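Local coordinates for protein putative rubredoxin reductase (Rhodopseudomonas palustris, PDB 3FG2) that probably uses NADH, through its bound FAD, to reduce the ferredoxin that supplies electrons to the CYP199A2 system, at residues A[216-220]-A[230-234]. Residues are numbered along the deposited sequence.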
loop_
_atom_site.group_PDB
_atom_site.type_symbol
_atom_site.label_atom_id
_atom_site.label_comp_id
_atom_site.label_asym_id
_atom_site.label_seq_id
_atom_site.Cartn_x
_atom_site.Cartn_y
_atom_site.Cartn_z
ATOM N N ARG A 216 -0.158 -24.151 20.100
ATOM C CA ARG A 216 -0.849 -24.346 18.840
ATOM C C ARG A 216 -2.122 -23.521 18.828
ATOM O O ARG A 216 -2.984 -23.699 19.685
ATOM C CB ARG A 216 -1.221 -25.817 18.664
ATOM C CG ARG A 216 -0.047 -26.753 18.511
ATOM C CD ARG A 216 -0.529 -28.182 18.327
ATOM N NE ARG A 216 -0.881 -28.821 19.593
ATOM C CZ ARG A 216 0.000 -29.128 20.541
ATOM N NH1 ARG A 216 -0.401 -29.712 21.661
ATOM N NH2 ARG A 216 1.289 -28.853 20.367
ATOM N N VAL A 217 -2.237 -22.616 17.865
ATOM C CA VAL A 217 -3.433 -21.790 17.749
ATOM C C VAL A 217 -4.646 -22.701 17.571
ATOM O O VAL A 217 -4.575 -23.683 16.839
ATOM C CB VAL A 217 -3.350 -20.857 16.513
ATOM C CG1 VAL A 217 -4.682 -20.180 16.293
ATOM C CG2 VAL A 217 -2.248 -19.828 16.696
ATOM N N THR A 218 -5.753 -22.397 18.239
ATOM C CA THR A 218 -6.956 -23.212 18.079
ATOM C C THR A 218 -8.178 -22.355 17.773
ATOM O O THR A 218 -9.258 -22.879 17.515
ATOM C CB THR A 218 -7.274 -24.077 19.331
ATOM O OG1 THR A 218 -7.359 -23.243 20.491
ATOM C CG2 THR A 218 -6.215 -25.147 19.529
ATOM N N GLY A 219 -8.010 -21.039 17.803
ATOM C CA GLY A 219 -9.132 -20.167 17.515
ATOM C C GLY A 219 -8.879 -18.717 17.865
ATOM O O GLY A 219 -7.873 -18.378 18.491
ATOM N N VAL A 220 -9.792 -17.852 17.445
ATOM C CA VAL A 220 -9.675 -16.428 17.734
ATOM C C VAL A 220 -10.886 -15.983 18.550
ATOM O O VAL A 220 -12.032 -16.128 18.119
ATOM C CB VAL A 220 -9.583 -15.589 16.430
ATOM C CG1 VAL A 220 -9.538 -14.100 16.766
ATOM C CG2 VAL A 220 -8.332 -15.981 15.656
ATOM N N CYS A 230 -9.836 -22.186 14.609
ATOM C CA CYS A 230 -8.939 -22.041 13.475
ATOM C C CYS A 230 -7.551 -22.555 13.840
ATOM O O CYS A 230 -7.201 -22.615 15.015
ATOM C CB CYS A 230 -8.852 -20.569 13.060
ATOM S SG CYS A 230 -8.091 -19.471 14.283
ATOM N N ASP A 231 -6.765 -22.942 12.841
ATOM C CA ASP A 231 -5.413 -23.415 13.117
ATOM C C ASP A 231 -4.397 -22.461 12.512
ATOM O O ASP A 231 -3.195 -22.699 12.582
ATOM C CB ASP A 231 -5.198 -24.839 12.586
ATOM C CG ASP A 231 -5.427 -24.954 11.097
ATOM O OD1 ASP A 231 -5.345 -26.083 10.581
ATOM O OD2 ASP A 231 -5.685 -23.925 10.436
ATOM N N LEU A 232 -4.894 -21.369 11.935
ATOM C CA LEU A 232 -4.044 -20.355 11.331
ATOM C C LEU A 232 -4.689 -18.963 11.398
ATOM O O LEU A 232 -5.892 -18.804 11.157
ATOM C CB LEU A 232 -3.746 -20.717 9.871
ATOM C CG LEU A 232 -2.838 -19.783 9.058
ATOM C CD1 LEU A 232 -1.447 -19.737 9.668
ATOM C CD2 LEU A 232 -2.759 -20.277 7.624
ATOM N N VAL A 233 -3.883 -17.959 11.728
ATOM C CA VAL A 233 -4.366 -16.586 11.807
ATOM C C VAL A 233 -3.501 -15.653 10.964
ATOM O O VAL A 233 -2.267 -15.690 11.034
ATOM C CB VAL A 233 -4.353 -16.052 13.264
ATOM C CG1 VAL A 233 -4.892 -14.610 13.301
ATOM C CG2 VAL A 233 -5.187 -16.958 14.164
ATOM N N VAL A 234 -4.155 -14.823 10.162
ATOM C CA VAL A 234 -3.458 -13.845 9.337
ATOM C C VAL A 234 -3.995 -12.488 9.783
ATOM O O VAL A 234 -5.199 -12.237 9.724
ATOM C CB VAL A 234 -3.749 -14.067 7.836
ATOM C CG1 VAL A 234 -3.090 -12.976 7.007
ATOM C CG2 VAL A 234 -3.227 -15.437 7.410
#
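V233 overlaps two valines of strand 216-222, in a separate antiparallel sheet: its CG2 lies 3.6 Å from CG2 of V220 and 3.9 Å from CG1 of V217. The sulfur of C230 completes this apolar cluster, with C230 SG 3.8 Å from V220 CG2 and 4.0 Å from V217 CG1, all van der Waals distances. One backbone hydrogen bond joins the segments, from C230 N to T218 O (3.0 Å, N-H...O angle 160°), continuing the hairpin pairing of V220 with L228. G219 N lies 3.3 Å from C230 O, but at too poor an angle to bond. G219 has phi/psi of 168/171°, where a CB would jam against the carbonyl O of T218; this conformation calls for glycine. D231 has its CB directed away, and its carboxylate accepts hydrogen bonds from the backbone N atoms of K143 and H144, where the chain enters strand 144-148. Backbone partners then switch to H144, V146 and D122 for D231, L232 and V233, placing strand 232-235 between 123-124 and 144-148 in a parallel sheet. V146 touches both V220 and C230, tying the two sheets together. This junction of antiparallel meander and Rossmann-type parallel sheet is consistent with the NAD(H)-binding domain of related FAD-dependent reductases.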